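Local coordinates for urocanate hydratase (Paenibacillus sp. Soil724D2, PDB 7NED), which probably catalyses NAD+-dependent hydration of thiourocanate in bacterial ergothioneine breakdown and also binds urocanate, at residues Leu343-Ile348 with Tyr528-Asp533. Sequence-based numbering, arbitrary orientation.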
ATOM      1  N   LEU A 343      -5.846   6.117  23.926  1.00 15.83           N
ATOM      2  CA  LEU A 343      -7.010   6.459  23.118  1.00 13.36           C
ATOM      3  C   LEU A 343      -7.026   5.650  21.818  1.00 15.19           C
ATOM      4  O   LEU A 343      -8.044   5.052  21.440  1.00 18.32           O
ATOM      5  CB  LEU A 343      -6.972   7.953  22.817  1.00 15.95           C
ATOM      6  CG  LEU A 343      -7.050   8.872  24.061  1.00 16.57           C
ATOM      7  CD1 LEU A 343      -6.919  10.313  23.656  1.00 19.95           C
ATOM      8  CD2 LEU A 343      -8.376   8.627  24.782  1.00 18.86           C
ATOM      9  N   PHE A 344      -5.908   5.651  21.098  1.00 16.03           N
ATOM     10  CA  PHE A 344      -5.838   4.893  19.859  1.00 18.05           C
ATOM     11  C   PHE A 344      -6.211   3.431  20.080  1.00 18.91           C
ATOM     12  O   PHE A 344      -6.824   2.804  19.207  1.00 18.13           O
ATOM     13  CB  PHE A 344      -4.428   4.992  19.260  1.00 16.23           C
ATOM     14  CG  PHE A 344      -4.004   6.406  18.921  1.00 16.84           C
ATOM     15  CD1 PHE A 344      -4.927   7.333  18.468  1.00 18.45           C
ATOM     16  CD2 PHE A 344      -2.679   6.794  19.035  1.00 19.58           C
ATOM     17  CE1 PHE A 344      -4.532   8.627  18.131  1.00 15.45           C
ATOM     18  CE2 PHE A 344      -2.278   8.085  18.691  1.00 17.35           C
ATOM     19  CZ  PHE A 344      -3.223   9.003  18.261  1.00 17.79           C
ATOM     20  N   ALA A 345      -5.878   2.883  21.249  1.00 16.93           N
ATOM     21  CA  ALA A 345      -6.133   1.478  21.519  1.00 18.80           C
ATOM     22  C   ALA A 345      -7.621   1.162  21.564  1.00 17.55           C
ATOM     23  O   ALA A 345      -8.002  -0.001  21.366  1.00 18.14           O
ATOM     24  CB  ALA A 345      -5.448   1.069  22.818  1.00 20.29           C
ATOM     25  N   ARG A 346      -8.471   2.164  21.748  1.00 16.62           N
ATOM     26  CA  ARG A 346      -9.915   1.992  21.642  1.00 15.75           C
ATOM     27  C   ARG A 346     -10.462   2.634  20.390  1.00 16.12           C
ATOM     28  O   ARG A 346     -11.685   2.815  20.269  1.00 17.31           O
ATOM     29  CB  ARG A 346     -10.628   2.566  22.881  1.00 17.41           C
ATOM     30  CG  ARG A 346     -10.229   1.936  24.201  1.00 19.90           C
ATOM     31  CD  ARG A 346     -11.161   2.365  25.372  1.00 20.95           C
ATOM     32  NE  ARG A 346     -10.691   1.759  26.629  1.00 23.56           N
ATOM     33  CZ  ARG A 346     -11.200   0.660  27.189  1.00 24.93           C
ATOM     34  NH1 ARG A 346     -12.241   0.041  26.650  1.00 18.19           N
ATOM     35  NH2 ARG A 346     -10.672   0.188  28.314  1.00 26.26           N
ATOM     36  N   ALA A 347      -9.576   3.012  19.467  1.00 17.09           N
ATOM     37  CA  ALA A 347      -9.944   3.690  18.225  1.00 17.75           C
ATOM     38  C   ALA A 347     -10.654   5.008  18.507  1.00 17.18           C
ATOM     39  O   ALA A 347     -11.458   5.471  17.698  1.00 15.42           O
ATOM     40  CB  ALA A 347     -10.804   2.796  17.316  1.00 12.98           C
ATOM     41  N   ILE A 348     -10.375   5.618  19.659  1.00 16.08           N
ATOM     42  CA  ILE A 348     -10.747   7.021  19.839  1.00 14.98           C
ATOM     43  C   ILE A 348      -9.775   7.867  19.029  1.00 16.20           C
ATOM     44  O   ILE A 348      -8.548   7.731  19.157  1.00 16.44           O
ATOM     45  CB  ILE A 348     -10.731   7.396  21.327  1.00 16.41           C
ATOM     46  CG1 ILE A 348     -11.661   6.462  22.111  1.00 17.53           C
ATOM     47  CG2 ILE A 348     -11.167   8.879  21.508  1.00 15.91           C
ATOM     48  CD1 ILE A 348     -11.375   6.371  23.616  1.00 18.71           C
ATOM     49  N   TYR A 528      -2.704  -4.997  23.386  1.00 19.84           N
ATOM     50  CA  TYR A 528      -3.105  -3.914  24.296  1.00 20.58           C
ATOM     51  C   TYR A 528      -4.385  -4.294  25.011  1.00 20.17           C
ATOM     52  O   TYR A 528      -5.370  -4.689  24.384  1.00 18.62           O
ATOM     53  CB  TYR A 528      -3.276  -2.589  23.550  1.00 19.53           C
ATOM     54  CG  TYR A 528      -1.933  -2.015  23.211  1.00 18.44           C
ATOM     55  CD1 TYR A 528      -1.230  -1.254  24.139  1.00 19.97           C
ATOM     56  CD2 TYR A 528      -1.337  -2.287  21.988  1.00 19.30           C
ATOM     57  CE1 TYR A 528       0.025  -0.781  23.856  1.00 20.43           C
ATOM     58  CE2 TYR A 528      -0.087  -1.808  21.687  1.00 18.22           C
ATOM     59  CZ  TYR A 528       0.599  -1.065  22.618  1.00 18.01           C
ATOM     60  OH  TYR A 528       1.842  -0.584  22.316  1.00 16.08           O
ATOM     61  N   GLU A 529      -4.354  -4.198  26.335  1.00 23.47           N
ATOM     62  CA  GLU A 529      -5.485  -4.637  27.141  1.00 22.28           C
ATOM     63  C   GLU A 529      -6.696  -3.716  26.989  1.00 22.32           C
ATOM     64  O   GLU A 529      -7.842  -4.178  27.086  1.00 21.39           O
ATOM     65  CB  GLU A 529      -5.009  -4.746  28.587  1.00 29.09           C
ATOM     66  CG  GLU A 529      -5.900  -5.524  29.475  1.00 32.65           C
ATOM     67  CD  GLU A 529      -6.370  -6.805  28.849  1.00 26.90           C
ATOM     68  OE1 GLU A 529      -7.498  -7.179  29.208  1.00 30.42           O
ATOM     69  OE2 GLU A 529      -5.629  -7.429  28.047  1.00 29.39           O
ATOM     70  N   GLU A 530      -6.475  -2.406  26.771  1.00 21.02           N
ATOM     71  CA  GLU A 530      -7.600  -1.516  26.484  1.00 22.11           C
ATOM     72  C   GLU A 530      -8.378  -1.991  25.263  1.00 22.27           C
ATOM     73  O   GLU A 530      -9.610  -1.902  25.217  1.00 19.52           O
ATOM     74  CB  GLU A 530      -7.097  -0.078  26.257  1.00 23.98           C
ATOM     75  CG  GLU A 530      -6.208   0.512  27.354  1.00 27.91           C
ATOM     76  CD  GLU A 530      -4.670   0.302  27.186  1.00 34.55           C
ATOM     77  OE1 GLU A 530      -4.177  -0.743  26.615  1.00 30.65           O
ATOM     78  OE2 GLU A 530      -3.941   1.231  27.641  1.00 39.75           O
ATOM     79  N   SER A 531      -7.665  -2.484  24.262  1.00 18.35           N
ATOM     80  CA  SER A 531      -8.289  -3.004  23.041  1.00 21.06           C
ATOM     81  C   SER A 531      -9.094  -4.270  23.331  1.00 21.32           C
ATOM     82  O   SER A 531     -10.219  -4.448  22.855  1.00 17.77           O
ATOM     83  CB  SER A 531      -7.187  -3.334  22.067  1.00 17.33           C
ATOM     84  OG  SER A 531      -6.492  -2.173  21.757  1.00 19.50           O
ATOM     85  N   ALA A 532      -8.511  -5.181  24.096  1.00 18.94           N
ATOM     86  CA  ALA A 532      -9.236  -6.402  24.414  1.00 17.04           C
ATOM     87  C   ALA A 532     -10.488  -6.080  25.221  1.00 19.29           C
ATOM     88  O   ALA A 532     -11.555  -6.687  25.017  1.00 18.63           O
ATOM     89  CB  ALA A 532      -8.305  -7.377  25.151  1.00 19.97           C
ATOM     90  N   ASP A 533     -10.397  -5.075  26.105  1.00 17.70           N
ATOM     91  CA  ASP A 533     -11.590  -4.620  26.795  1.00 19.74           C
ATOM     92  C   ASP A 533     -12.606  -4.035  25.826  1.00 18.96           C
ATOM     93  O   ASP A 533     -13.808  -4.321  25.913  1.00 19.46           O
ATOM     94  CB  ASP A 533     -11.195  -3.587  27.849  1.00 21.23           C
ATOM     95  CG  ASP A 533     -12.357  -3.187  28.717  1.00 24.87           C
ATOM     96  OD1 ASP A 533     -12.798  -2.019  28.615  1.00 23.72           O
ATOM     97  OD2 ASP A 533     -12.813  -4.049  29.492  1.00 27.80           O
TER
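The guanidinium of R346 has the backbone O of E530 over the centre of one face, 3.5 Å above its plane. At its edge, close to the plane, lies the carboxylate of D533, turned 81° against it. The Y528 ring has OE1 of E530 at its edge, in its plane. NH1 and NH2 of R346 both donate to a single oxygen, OD1 of D533. The NH1 to OD1 distance is 2.9 Å, and this N-H meets the anti lone pair. NH2 approaches the same OD1 from above the carboxylate plane, at 3.1 Å. The R346 chain runs extended from CG to NE, with CD anti (chi2 -169°) and NE anti (chi3 -178°). NH1 also forms a salt bridge with E534, and OD2 of D533 pairs with R536. An alanine in place of R346 would probably leave D533 OD1 without its two donors and E534 without this partner.

Nearer the backbone, OG of S531 donates to the O of A345 at 2.7 Å. CB of A345 packs on CB of E530 at 4.0 Å and more loosely on CB of Y528, the N-cap residue.

A Schellman motif ends helix 335-344, with A347 at positive phi as C-prime. The end of this helix and the turn after it meet the N-terminal part of helix 529-538. Helix 502-525 touches both segments, at A347 and S531, while strand 428-441 packs against F344 and A347.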